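Local coordinates for protein Exo-1,5-alpha-l-arabinofuranobiosidase (Gibberella zeae, PDB 2YDT) that probably releases arabinobiose units from the ends of alpha-1,5-linked L-arabinan chains as an exo-acting glycoside hydrolase built on a six-bladed beta-propeller, at residues K76-W82 with E118-Y124; A96-Y100 with T188-K192; L146-G150 with Y206-P210; W280-G284 with D333-L337; S293-E299 with Q319-R325. All coordinates share one frame; numbering follows the deposited sequence.

Interaction 1 of 5, residues K76-W82 with E118-Y124; sequences KDTQNNW and ETLIEVY
Y124 meets K76 and T78 at one end of this contact between neighbouring blades of a six-bladed beta-propeller, and W82 meets L120 and E118 at the other. Y124 belongs to strand 119-126, and W82 to the loop that leaves strand 70-75 of the preceding blade. The strand's alternation, with E118 just ahead of it, turns E118, L120, E122 and Y124 toward that loop. In Y124 the ring stands anti to its own carbonyl carbon (chi1 -80°), which carries the phenol under the bend at K76-Q79. There its OH accepts the backbone N of T78 at 3.1 Å in a nearly straight bond (163°), while ring atom CE2 lies 3.2 Å from K76 O. Tyrosine suits the place because it pairs a broad apolar ring with a hydroxyl that can reach a backbone amide. The indole of W82 meets the strand with its six-membered ring: L120 CB sits at the ring edge, 4.0 Å from W82 CZ3. The E118 carboxylate crosses nearby at a steep angle, its OE2 3.5 Å from W82 CZ2. N80 CB rests over one indole face, and its amide ND2 donates to E122 OE2 (3.0 Å) as well as to S111 OG; E122 OE1 is engaged by H138. D77 shapes the loop through an Asx turn, OD1 accepting Q79 N, extended to an Asx motif by N80 N from the same face of the carboxylate. Between the acids D77 and E122 lies one water: it takes the Y124 OH proton at 2.6 Å and donates to D77 OD1 and E122 OE2, each at 2.7 Å.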
# COMPACT_ATOMS: atom_id res chain seq x y z
N LYS A 76 1.17 -8.62 16.69
CA LYS A 76 0.32 -8.10 17.76
C LYS A 76 0.82 -6.79 18.35
O LYS A 76 2.05 -6.54 18.38
CB LYS A 76 0.20 -9.13 18.91
CG LYS A 76 -0.42 -10.44 18.49
CD LYS A 76 -0.67 -11.34 19.69
CE LYS A 76 -1.21 -12.68 19.29
NZ LYS A 76 -1.43 -13.61 20.49
N ASP A 77 -0.11 -5.97 18.83
CA ASP A 77 0.22 -4.75 19.56
C ASP A 77 0.66 -5.17 21.00
O ASP A 77 -0.18 -5.61 21.78
CB ASP A 77 -1.00 -3.87 19.64
CG ASP A 77 -0.84 -2.68 20.57
OD1 ASP A 77 0.30 -2.31 20.92
OD2 ASP A 77 -1.89 -2.11 20.88
N THR A 78 1.95 -5.04 21.27
CA THR A 78 2.52 -5.36 22.60
C THR A 78 2.70 -4.11 23.44
O THR A 78 3.08 -4.21 24.61
CB THR A 78 3.85 -6.05 22.46
OG1 THR A 78 4.80 -5.16 21.89
CG2 THR A 78 3.75 -7.34 21.59
N GLN A 79 2.39 -2.93 22.89
CA GLN A 79 2.69 -1.68 23.55
C GLN A 79 1.50 -0.95 24.14
O GLN A 79 1.63 -0.34 25.22
CB GLN A 79 3.39 -0.76 22.53
CG GLN A 79 4.70 -1.32 22.01
CD GLN A 79 5.68 -1.59 23.13
OE1 GLN A 79 6.11 -0.68 23.85
NE2 GLN A 79 5.96 -2.87 23.34
N ASN A 80 0.37 -0.92 23.44
CA ASN A 80 -0.71 0.02 23.74
C ASN A 80 -1.98 -0.57 24.31
O ASN A 80 -2.86 0.16 24.74
CB ASN A 80 -1.09 0.84 22.46
CG ASN A 80 0.11 1.36 21.71
OD1 ASN A 80 1.00 2.01 22.30
ND2 ASN A 80 0.15 1.14 20.38
N ASN A 81 -2.07 -1.90 24.35
CA ASN A 81 -3.29 -2.61 24.67
C ASN A 81 -4.47 -2.12 23.82
O ASN A 81 -5.60 -1.97 24.31
CB ASN A 81 -3.62 -2.55 26.18
CG ASN A 81 -4.52 -3.70 26.62
OD1 ASN A 81 -4.75 -4.69 25.91
ND2 ASN A 81 -5.02 -3.58 27.84
N TRP A 82 -4.20 -1.87 22.55
CA TRP A 82 -5.21 -1.41 21.62
C TRP A 82 -5.50 -2.43 20.50
O TRP A 82 -6.66 -2.65 20.14
CB TRP A 82 -4.72 -0.10 20.93
CG TRP A 82 -4.75 1.14 21.75
CD1 TRP A 82 -5.35 1.34 22.96
CD2 TRP A 82 -4.24 2.40 21.35
NE1 TRP A 82 -5.20 2.65 23.36
CE2 TRP A 82 -4.52 3.33 22.39
CE3 TRP A 82 -3.53 2.84 20.22
CZ2 TRP A 82 -4.13 4.67 22.30
CZ3 TRP A 82 -3.17 4.17 20.15
CH2 TRP A 82 -3.46 5.07 21.17
N GLU A 118 -7.88 7.21 18.58
CA GLU A 118 -6.51 7.62 18.24
C GLU A 118 -5.94 6.73 17.14
O GLU A 118 -6.48 5.64 16.88
CB GLU A 118 -5.58 7.55 19.47
CG GLU A 118 -6.06 8.40 20.64
CD GLU A 118 -5.08 8.40 21.79
OE1 GLU A 118 -3.98 8.94 21.63
OE2 GLU A 118 -5.43 7.87 22.86
N THR A 119 -4.89 7.24 16.48
CA THR A 119 -4.15 6.51 15.45
C THR A 119 -2.66 6.57 15.76
O THR A 119 -2.16 7.59 16.19
CB THR A 119 -4.44 7.08 14.05
OG1 THR A 119 -4.41 8.51 14.11
CG2 THR A 119 -5.84 6.67 13.55
N LEU A 120 -1.97 5.45 15.57
CA LEU A 120 -0.57 5.38 15.88
C LEU A 120 0.15 4.43 14.91
O LEU A 120 0.03 3.20 15.02
CB LEU A 120 -0.39 4.97 17.34
CG LEU A 120 1.01 4.81 17.93
CD1 LEU A 120 1.94 6.00 17.63
CD2 LEU A 120 0.88 4.55 19.45
N ILE A 121 0.92 5.02 13.99
CA ILE A 121 1.70 4.26 13.05
C ILE A 121 2.93 3.70 13.79
O ILE A 121 3.73 4.45 14.35
CB ILE A 121 2.09 5.08 11.77
CG1 ILE A 121 0.83 5.39 10.95
CG2 ILE A 121 3.10 4.30 10.96
CD1 ILE A 121 1.04 6.42 9.80
N GLU A 122 3.08 2.37 13.71
CA GLU A 122 4.11 1.57 14.40
C GLU A 122 4.97 0.89 13.39
O GLU A 122 4.55 0.64 12.26
CB GLU A 122 3.46 0.44 15.23
CG GLU A 122 2.33 0.87 16.18
CD GLU A 122 2.86 1.54 17.41
OE1 GLU A 122 3.68 2.47 17.25
OE2 GLU A 122 2.46 1.17 18.54
N VAL A 123 6.20 0.55 13.78
CA VAL A 123 7.02 -0.43 13.05
C VAL A 123 7.33 -1.62 13.96
O VAL A 123 7.83 -1.42 15.06
CB VAL A 123 8.33 0.17 12.47
CG1 VAL A 123 9.23 -0.89 11.82
CG2 VAL A 123 8.00 1.26 11.48
N TYR A 124 7.05 -2.81 13.45
CA TYR A 124 7.43 -4.11 14.05
C TYR A 124 8.40 -4.79 13.09
O TYR A 124 8.39 -4.55 11.87
CB TYR A 124 6.17 -5.01 14.27
CG TYR A 124 5.40 -4.63 15.50
CD1 TYR A 124 4.63 -3.49 15.54
CD2 TYR A 124 5.51 -5.39 16.68
CE1 TYR A 124 3.95 -3.10 16.72
CE2 TYR A 124 4.86 -5.03 17.82
CZ TYR A 124 4.09 -3.90 17.87
OH TYR A 124 3.47 -3.53 19.06
O HOH W 1 1.87 -1.44 18.88

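Interaction 2 of 5, residues A96-Y100 with T188-K192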
# COMPACT_ATOMS: atom_id res chain seq x y z
N ALA A 96 21.18 -2.86 5.98
CA ALA A 96 20.99 -2.72 7.42
C ALA A 96 20.60 -1.30 7.79
O ALA A 96 21.03 -0.31 7.18
CB ALA A 96 22.30 -3.11 8.20
N PHE A 97 19.79 -1.20 8.83
CA PHE A 97 19.56 0.05 9.51
C PHE A 97 19.85 -0.19 10.98
O PHE A 97 19.10 -0.87 11.67
CB PHE A 97 18.12 0.57 9.24
CG PHE A 97 17.92 1.01 7.81
CD1 PHE A 97 18.38 2.26 7.38
CD2 PHE A 97 17.32 0.18 6.89
CE1 PHE A 97 18.24 2.66 6.06
CE2 PHE A 97 17.16 0.59 5.56
CZ PHE A 97 17.63 1.83 5.15
N GLY A 98 21.00 0.31 11.45
CA GLY A 98 21.38 0.05 12.83
C GLY A 98 21.46 -1.43 13.12
O GLY A 98 22.08 -2.20 12.34
N LYS A 99 20.84 -1.86 14.20
CA LYS A 99 20.89 -3.26 14.63
C LYS A 99 19.90 -4.20 13.92
O LYS A 99 19.76 -5.35 14.32
CB LYS A 99 20.70 -3.34 16.14
CG LYS A 99 19.32 -2.98 16.63
CD LYS A 99 19.26 -3.00 18.13
CE LYS A 99 17.84 -2.74 18.64
NZ LYS A 99 17.88 -2.42 20.14
N TYR A 100 19.24 -3.71 12.89
CA TYR A 100 18.35 -4.52 12.03
C TYR A 100 19.02 -4.78 10.69
O TYR A 100 19.19 -3.87 9.89
CB TYR A 100 17.00 -3.78 11.87
CG TYR A 100 16.36 -3.50 13.22
CD1 TYR A 100 15.60 -4.47 13.85
CD2 TYR A 100 16.54 -2.30 13.87
CE1 TYR A 100 15.06 -4.25 15.10
CE2 TYR A 100 16.00 -2.06 15.10
CZ TYR A 100 15.24 -3.06 15.73
OH TYR A 100 14.68 -2.87 16.98
N THR A 188 14.36 7.56 8.73
CA THR A 188 15.14 7.02 9.83
C THR A 188 16.44 6.39 9.31
O THR A 188 16.50 5.91 8.17
CB THR A 188 14.35 5.99 10.64
OG1 THR A 188 15.09 5.63 11.82
CG2 THR A 188 14.06 4.73 9.83
N THR A 189 17.48 6.37 10.17
CA THR A 189 18.68 5.66 9.86
C THR A 189 18.93 4.48 10.81
O THR A 189 19.75 3.62 10.50
CB THR A 189 19.88 6.60 9.90
OG1 THR A 189 19.93 7.27 11.18
CG2 THR A 189 19.77 7.64 8.78
N ASP A 190 18.21 4.43 11.92
CA ASP A 190 18.36 3.32 12.90
C ASP A 190 17.07 2.58 13.23
O ASP A 190 17.07 1.69 14.08
CB ASP A 190 19.06 3.83 14.17
CG ASP A 190 18.19 4.73 15.02
OD1 ASP A 190 17.11 5.20 14.54
OD2 ASP A 190 18.53 5.01 16.18
N LEU A 191 15.99 2.94 12.53
CA LEU A 191 14.65 2.43 12.81
C LEU A 191 14.03 2.82 14.15
O LEU A 191 12.90 2.41 14.44
CB LEU A 191 14.57 0.91 12.64
CG LEU A 191 14.33 0.54 11.21
CD1 LEU A 191 14.54 -0.95 10.99
CD2 LEU A 191 12.83 0.96 10.97
N LYS A 192 14.75 3.60 14.95
CA LYS A 192 14.28 4.05 16.27
C LYS A 192 13.93 5.55 16.33
O LYS A 192 12.89 5.93 16.89
CB LYS A 192 15.35 3.74 17.33
CG LYS A 192 15.69 2.22 17.48
CD LYS A 192 14.59 1.55 18.27
CE LYS A 192 14.84 0.06 18.55
NZ LYS A 192 13.69 -0.43 19.36
O HOH W 2 19.17 0.28 15.27
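F97 sets the edge of its ring against the backbone of T189, whose carbonyl O lies in the ring plane 3.7 Å from F97 CD1. The second aromatic of this turn, Y100, leans on L191; that leucine was modelled in two conformers, so the 3.8 Å between Y100 CD2 and L191 CD1 describes one of them. Further out, K192 brings CE across to the ring edge, 3.3 Å from Y100 OH. The lysine chain bends at chi2 (-78°) to get there, and its NZ is taken by V136 O, while the Y100 hydroxyl bonds E134. K99 lays CG over one face of the Y100 ring, and its CE comes 4.1 Å from K192 CE, where the two lysine chains cross at about a right angle. Across the contact a water accepts from K99 N and donates to D190 O (2.8 Å). G98 brings its CA to 4.5 Å from D190 CA, a closeness that glycine permits. Its phi of 58° with psi of -131° belongs to the first corner of a type II' beta turn, F97 to Y100, which lies in the loop between strands 87-92 and 105-111 and packs on the next propeller blade.

Interaction 3 of 5, residues L146-G150 with Y206-P210; sequences LPNPG and YYARP
P147-G150 runs almost antiparallel to Y206-R209 (164° apart), yet the chains stay well separated, the CA atoms of P149 and Y207 being 7.3 Å apart, so side chains must bridge the gap. R209 does most of this. Its chain bends at chi3 (66°) and turns the guanidinium toward P147, whose carbonyl O stands over the centre of one face, 3.5 Å above the plane. From there the oxygen meets the positive group without receiving an N-H. P147 also brings its ring close, with CB 3.4 Å from R209 NH2. P147 is the centre of an inverse gamma turn, a tight bend that the fixed phi of proline fits well. P149 presses on two tyrosines: its CB lies 4.1 Å from Y206 CE2 and 4.4 Å from Y207 CE1. The tyrosines brace each other, Y206 CD2 standing over the centre of the Y207 ring, and Y206 OH is held by N176 O. G150, with its positive phi, lets the loop turn past that hydroxyl. R209 NH1 goes to S180 and NH2 to Q173, and both P147 and R209 line the pocket of the bound iminosugar. The contact is thus probably electrostatic over the guanidinium face and otherwise packing, while NH1 and NH2 hydrogen-bond elsewhere.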
# COMPACT_ATOMS: atom_id res chain seq x y z
N LEU A 146 -11.36 8.45 11.72
CA LEU A 146 -12.41 8.61 10.72
C LEU A 146 -11.93 9.62 9.70
O LEU A 146 -11.27 10.59 10.07
CB LEU A 146 -13.72 9.12 11.36
CG LEU A 146 -14.37 8.23 12.38
CD1 LEU A 146 -15.55 9.02 13.02
CD2 LEU A 146 -14.83 6.95 11.74
N PRO A 147 -12.20 9.38 8.40
CA PRO A 147 -11.63 10.25 7.34
C PRO A 147 -12.46 11.52 7.10
O PRO A 147 -12.98 11.74 5.99
CB PRO A 147 -11.66 9.34 6.09
CG PRO A 147 -12.88 8.50 6.35
CD PRO A 147 -12.85 8.19 7.83
N ASN A 148 -12.63 12.28 8.17
CA ASN A 148 -13.51 13.45 8.20
C ASN A 148 -12.69 14.71 8.38
O ASN A 148 -11.74 14.74 9.15
CB ASN A 148 -14.47 13.34 9.39
CG ASN A 148 -15.47 12.18 9.26
OD1 ASN A 148 -15.65 11.59 8.19
ND2 ASN A 148 -16.20 11.91 10.35
N PRO A 149 -13.04 15.80 7.65
CA PRO A 149 -12.28 17.03 7.77
C PRO A 149 -12.30 17.56 9.20
O PRO A 149 -13.36 17.55 9.85
CB PRO A 149 -12.98 18.00 6.79
CG PRO A 149 -14.29 17.42 6.53
CD PRO A 149 -14.15 15.91 6.69
N GLY A 150 -11.13 18.00 9.69
CA GLY A 150 -11.02 18.64 11.00
C GLY A 150 -10.61 17.69 12.08
O GLY A 150 -10.06 18.11 13.09
N TYR A 206 -8.77 23.57 0.92
CA TYR A 206 -8.83 22.91 2.22
C TYR A 206 -9.44 21.53 2.08
O TYR A 206 -9.01 20.57 2.75
CB TYR A 206 -9.67 23.70 3.23
CG TYR A 206 -9.81 22.95 4.51
CD1 TYR A 206 -8.80 22.97 5.46
CD2 TYR A 206 -10.92 22.17 4.76
CE1 TYR A 206 -8.88 22.21 6.60
CE2 TYR A 206 -11.03 21.47 5.91
CZ TYR A 206 -10.02 21.47 6.82
OH TYR A 206 -10.13 20.71 7.97
N TYR A 207 -10.50 21.42 1.29
CA TYR A 207 -11.26 20.18 1.24
C TYR A 207 -10.62 19.06 0.41
O TYR A 207 -11.10 17.95 0.43
CB TYR A 207 -12.69 20.47 0.79
CG TYR A 207 -13.42 21.20 1.90
CD1 TYR A 207 -13.76 20.53 3.07
CD2 TYR A 207 -13.70 22.55 1.79
CE1 TYR A 207 -14.39 21.17 4.10
CE2 TYR A 207 -14.33 23.20 2.83
CZ TYR A 207 -14.67 22.51 3.96
OH TYR A 207 -15.29 23.19 4.99
N ALA A 208 -9.51 19.35 -0.30
CA ALA A 208 -8.78 18.32 -1.01
C ALA A 208 -8.19 17.32 -0.01
O ALA A 208 -7.78 17.69 1.08
CB ALA A 208 -7.65 18.90 -1.86
N ARG A 209 -8.16 16.07 -0.42
CA ARG A 209 -7.69 14.94 0.42
C ARG A 209 -6.84 14.01 -0.43
O ARG A 209 -7.22 12.88 -0.75
CB ARG A 209 -8.85 14.19 1.08
CG ARG A 209 -9.60 15.01 2.11
CD ARG A 209 -10.85 14.27 2.57
NE ARG A 209 -10.48 13.06 3.29
CZ ARG A 209 -10.01 13.02 4.53
NH1 ARG A 209 -9.97 14.09 5.31
NH2 ARG A 209 -9.62 11.86 5.01
N PRO A 210 -5.61 14.46 -0.80
CA PRO A 210 -4.65 13.51 -1.35
C PRO A 210 -4.37 12.45 -0.30
O PRO A 210 -4.27 12.79 0.88
CB PRO A 210 -3.40 14.37 -1.63
CG PRO A 210 -3.51 15.47 -0.60
CD PRO A 210 -5.00 15.77 -0.51

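Interaction 4 of 5, residues W280-G284 with D333-L337; sequences WTPYG and DPDLL
Y283 lies along P334 and D335, joining the last two sheets of the six-bladed propeller: it follows strand 277-281, and they form the turn between strands 326-330 and 336-341. From its CB, 3.3 Å from P334 O and 4.1 Å from P334 CB, the ring leaves anti to the backbone N (chi1 171°), which lays it beside D335. Past CG, the ring runs alongside the D335 carboxylate: CD1 is 3.7 Å and CE1 3.6 Å from D335 OD1, and even CZ is within 3.9 Å. Ring and carboxylate are only 14° from parallel, with OD1 above one face toward the rim. The negative charge over the ring is probably tolerated because D335 OD2 pairs with R360 and S362. L361 and S362 of helix 361-364 also touch the tyrosine. P334 fits the second position of its type I turn, D333 to L336, where its ring lies against P282, with P282 CD at P334 CB. D333 OD1 supports the same bend as an Asx turn by accepting D335 N. T281 ties the pieces together, its hydroxyl closing an ST turn by accepting Y283 N at 3.1 Å and giving its own proton to P334 O at 2.8 Å.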
# COMPACT_ATOMS: atom_id res chain seq x y z
N TRP A 280 7.15 -1.29 -10.25
CA TRP A 280 7.89 -1.28 -11.51
C TRP A 280 8.57 -2.64 -11.64
O TRP A 280 9.15 -3.18 -10.68
CB TRP A 280 8.93 -0.15 -11.56
CG TRP A 280 9.81 -0.20 -12.82
CD1 TRP A 280 9.52 0.32 -14.02
CD2 TRP A 280 11.06 -0.87 -12.95
NE1 TRP A 280 10.55 0.07 -14.92
CE2 TRP A 280 11.49 -0.69 -14.30
CE3 TRP A 280 11.86 -1.61 -12.09
CZ2 TRP A 280 12.72 -1.19 -14.77
CZ3 TRP A 280 13.08 -2.14 -12.58
CH2 TRP A 280 13.48 -1.91 -13.91
N THR A 281 8.55 -3.14 -12.88
CA THR A 281 9.28 -4.35 -13.23
C THR A 281 10.22 -4.07 -14.41
O THR A 281 9.85 -3.28 -15.27
CB THR A 281 8.31 -5.50 -13.61
OG1 THR A 281 9.08 -6.57 -14.17
CG2 THR A 281 7.21 -5.08 -14.58
N PRO A 282 11.38 -4.75 -14.45
CA PRO A 282 12.28 -4.66 -15.63
C PRO A 282 11.69 -5.26 -16.91
O PRO A 282 12.22 -4.98 -18.01
CB PRO A 282 13.53 -5.44 -15.22
CG PRO A 282 13.31 -5.97 -13.92
CD PRO A 282 11.97 -5.55 -13.38
N TYR A 283 10.61 -6.03 -16.81
CA TYR A 283 9.94 -6.59 -17.99
C TYR A 283 9.58 -5.48 -18.99
O TYR A 283 9.09 -4.42 -18.62
CB TYR A 283 8.68 -7.38 -17.63
CG TYR A 283 7.89 -7.74 -18.88
CD1 TYR A 283 8.25 -8.86 -19.62
CD2 TYR A 283 6.85 -6.92 -19.36
CE1 TYR A 283 7.59 -9.16 -20.80
CE2 TYR A 283 6.19 -7.23 -20.54
CZ TYR A 283 6.57 -8.36 -21.24
OH TYR A 283 5.93 -8.69 -22.42
N GLY A 284 9.82 -5.74 -20.28
CA GLY A 284 9.21 -4.96 -21.34
C GLY A 284 10.13 -4.05 -22.11
O GLY A 284 9.68 -3.21 -22.85
N ASP A 333 11.57 -13.68 -12.13
CA ASP A 333 10.87 -13.61 -13.41
C ASP A 333 10.03 -12.35 -13.47
O ASP A 333 8.86 -12.34 -13.09
CB ASP A 333 10.03 -14.86 -13.70
CG ASP A 333 9.48 -14.87 -15.15
OD1 ASP A 333 9.56 -13.83 -15.86
OD2 ASP A 333 8.97 -15.94 -15.59
N PRO A 334 10.62 -11.28 -13.95
CA PRO A 334 9.98 -9.98 -14.05
C PRO A 334 8.68 -9.95 -14.88
O PRO A 334 7.93 -8.99 -14.79
CB PRO A 334 11.05 -9.13 -14.74
CG PRO A 334 12.33 -9.78 -14.37
CD PRO A 334 12.04 -11.22 -14.35
N ASP A 335 8.44 -10.97 -15.71
CA ASP A 335 7.17 -11.09 -16.45
C ASP A 335 6.00 -11.43 -15.53
O ASP A 335 4.87 -11.11 -15.85
CB ASP A 335 7.32 -12.19 -17.51
CG ASP A 335 6.23 -12.18 -18.55
OD1 ASP A 335 5.51 -11.19 -18.76
OD2 ASP A 335 6.11 -13.23 -19.24
N LEU A 336 6.27 -12.04 -14.39
CA LEU A 336 5.19 -12.47 -13.48
C LEU A 336 4.75 -11.31 -12.58
O LEU A 336 5.59 -10.58 -12.00
CB LEU A 336 5.66 -13.63 -12.60
CG LEU A 336 5.89 -14.98 -13.31
CD1 LEU A 336 6.46 -16.03 -12.29
CD2 LEU A 336 4.61 -15.43 -13.99
N LEU A 337 3.43 -11.18 -12.43
CA LEU A 337 2.85 -10.13 -11.61
C LEU A 337 1.77 -10.75 -10.71
O LEU A 337 0.81 -11.33 -11.21
CB LEU A 337 2.24 -9.05 -12.49
CG LEU A 337 1.51 -7.89 -11.77
CD1 LEU A 337 2.52 -6.88 -11.15
CD2 LEU A 337 0.57 -7.17 -12.73

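Interaction 5 of 5, residues S293-E299 with Q319-R325. With MN (manganese (II) ion), chain M.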
# COMPACT_ATOMS: atom_id res chain seq x y z
N SER A 293 -2.51 -0.31 -10.12
CA SER A 293 -3.89 -0.73 -9.85
C SER A 293 -4.59 0.42 -9.19
O SER A 293 -3.96 1.25 -8.53
CB SER A 293 -3.93 -1.95 -8.94
OG SER A 293 -5.27 -2.35 -8.63
N CYS A 294 -5.92 0.47 -9.35
CA CYS A 294 -6.77 1.31 -8.52
C CYS A 294 -7.87 0.48 -7.86
O CYS A 294 -8.06 -0.68 -8.22
CB CYS A 294 -7.36 2.46 -9.32
SG CYS A 294 -8.78 2.05 -10.36
N GLY A 295 -8.57 1.07 -6.91
CA GLY A 295 -9.53 0.36 -6.07
C GLY A 295 -10.99 0.39 -6.54
O GLY A 295 -11.88 -0.08 -5.82
N THR A 296 -11.22 0.89 -7.77
CA THR A 296 -12.59 1.01 -8.31
C THR A 296 -12.77 0.29 -9.65
O THR A 296 -13.90 0.29 -10.19
CB THR A 296 -13.01 2.46 -8.48
OG1 THR A 296 -12.20 3.14 -9.45
CG2 THR A 296 -13.00 3.23 -7.12
N ARG A 297 -11.70 -0.26 -10.20
CA ARG A 297 -11.75 -1.03 -11.48
C ARG A 297 -10.88 -2.23 -11.39
O ARG A 297 -9.95 -2.23 -10.59
CB ARG A 297 -11.24 -0.16 -12.63
CG ARG A 297 -12.00 1.10 -12.81
CD ARG A 297 -11.62 1.81 -14.07
NE ARG A 297 -11.94 0.96 -15.22
CZ ARG A 297 -12.93 1.18 -16.08
NH1 ARG A 297 -13.73 2.24 -15.95
NH2 ARG A 297 -13.10 0.31 -17.07
N SER A 298 -11.11 -3.23 -12.26
CA SER A 298 -10.32 -4.45 -12.22
C SER A 298 -9.09 -4.48 -13.10
O SER A 298 -8.21 -5.33 -12.90
CB SER A 298 -11.21 -5.66 -12.54
OG SER A 298 -11.72 -5.57 -13.85
N GLU A 299 -9.00 -3.57 -14.07
CA GLU A 299 -7.88 -3.57 -14.98
C GLU A 299 -6.57 -3.14 -14.31
O GLU A 299 -6.57 -2.54 -13.21
CB GLU A 299 -8.13 -2.66 -16.19
CG GLU A 299 -9.38 -3.09 -16.99
CD GLU A 299 -10.65 -2.41 -16.59
OE1 GLU A 299 -10.71 -1.72 -15.56
OE2 GLU A 299 -11.65 -2.52 -17.35
N GLN A 319 -8.20 -11.01 -11.70
CA GLN A 319 -8.39 -10.70 -10.29
C GLN A 319 -9.44 -9.60 -10.16
O GLN A 319 -9.42 -8.61 -10.88
CB GLN A 319 -7.06 -10.27 -9.69
CG GLN A 319 -7.13 -9.99 -8.18
CD GLN A 319 -7.27 -11.24 -7.35
OE1 GLN A 319 -7.03 -12.39 -7.80
NE2 GLN A 319 -7.66 -11.03 -6.10
N PRO A 320 -10.43 -9.77 -9.23
CA PRO A 320 -11.47 -8.78 -9.11
C PRO A 320 -11.05 -7.41 -8.54
O PRO A 320 -9.97 -7.28 -7.94
CB PRO A 320 -12.48 -9.46 -8.19
CG PRO A 320 -11.71 -10.39 -7.41
CD PRO A 320 -10.64 -10.90 -8.33
N THR A 321 -11.92 -6.43 -8.71
CA THR A 321 -11.77 -5.11 -8.10
C THR A 321 -11.77 -5.23 -6.58
O THR A 321 -12.58 -5.96 -5.98
CB THR A 321 -12.89 -4.22 -8.52
OG1 THR A 321 -12.83 -4.07 -9.96
CG2 THR A 321 -12.81 -2.85 -7.84
N ALA A 322 -10.83 -4.52 -5.95
CA ALA A 322 -10.76 -4.47 -4.49
C ALA A 322 -10.18 -3.13 -4.03
O ALA A 322 -9.33 -2.53 -4.71
CB ALA A 322 -9.93 -5.63 -3.93
N TYR A 323 -10.60 -2.69 -2.85
CA TYR A 323 -10.00 -1.55 -2.19
C TYR A 323 -8.54 -1.78 -1.94
O TYR A 323 -8.13 -2.84 -1.42
CB TYR A 323 -10.73 -1.29 -0.88
CG TYR A 323 -10.24 -0.08 -0.10
CD1 TYR A 323 -10.49 1.22 -0.56
CD2 TYR A 323 -9.58 -0.23 1.13
CE1 TYR A 323 -10.06 2.34 0.17
CE2 TYR A 323 -9.16 0.88 1.85
CZ TYR A 323 -9.42 2.16 1.38
OH TYR A 323 -9.04 3.25 2.10
N THR A 324 -7.74 -0.80 -2.36
CA THR A 324 -6.27 -0.85 -2.26
C THR A 324 -5.68 -2.21 -2.70
O THR A 324 -4.74 -2.75 -2.12
CB THR A 324 -5.73 -0.33 -0.87
OG1 THR A 324 -4.33 -0.06 -0.98
CG2 THR A 324 -5.98 -1.34 0.28
N ARG A 325 -6.20 -2.73 -3.80
CA ARG A 325 -5.67 -3.93 -4.42
C ARG A 325 -4.18 -3.71 -4.68
O ARG A 325 -3.81 -2.63 -5.19
CB ARG A 325 -6.47 -4.26 -5.69
CG ARG A 325 -6.27 -5.67 -6.20
CD ARG A 325 -7.05 -5.94 -7.51
NE ARG A 325 -6.58 -5.06 -8.57
CZ ARG A 325 -6.95 -5.16 -9.84
NH1 ARG A 325 -7.76 -6.14 -10.21
NH2 ARG A 325 -6.52 -4.26 -10.73
MN MN M . -12.15 -4.23 -18.87
O HOH W 3 -5.41 -0.71 -6.30
O HOH W 4 -9.12 -3.17 -8.01
O HOH W 5 -11.37 -3.23 -20.02
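R325 leaves its backbone anti to N (chi1 -164°) and stays extended until it bends at chi3 (62°), which swings the guanidinium flat into the 293-299 loop; S293 OG, likewise anti to its own N (178°), is thereby placed at the guanidinium edge. Side-on, NE and NH2 of R325 both donate to S293 OG, NE at 3.0 Å. End-on, NH1 at 2.8 Å and NH2 at 3.0 Å converge on S298 O, from one face of that carbonyl. A weak bond from NH2 to E299 O adds to these. All partners lie near the guanidinium plane, so its rotation is well fixed; arginine suits the place, offering several coplanar donors to the loop's oxygens. T321 fills the space alongside, CG2 3.6 Å from G295 O, and G295, lacking a side chain, lets its CA come within 3.2 Å of A322 O as a CA-H...O contact. A water accepts from A322 N and lies near C294 O and R297 O. The E299 side chain points the other way, binding manganese through OE2 together with D316, while R297 holds its carboxylate in a two-pronged salt bridge. Apart from S293, which ends strand 289-293, both segments are loops, joining that strand to 300-303 and 313-315 to 326-330. From the second, Y323 reaches toward strands 209-217 and 28-35, its OH making a weak hydrogen bond to the iminosugar inhibitor.

Interactions 1, 2 and 4 join neighbouring propeller blades, while 3 and 5 pair loops near the sugar site. Interactions 3 and 5 border it directly: P147, R209 and Y323 all line the iminosugar pocket, although the two contacts stay about 8 Å apart at their nearest atoms, with centres about 23 Å apart. Interaction 1 is more remote, the side chain of E118 being about 14 Å from the bound arabinofuranose. It touches interaction 2, where V123 CG1 packs on L191 CD2 (4.1 Å, in the conformer modelled here), and their segments alternate along the chain. Interaction 5 is nested in the loop closed by interaction 4, their centres about 19 Å apart.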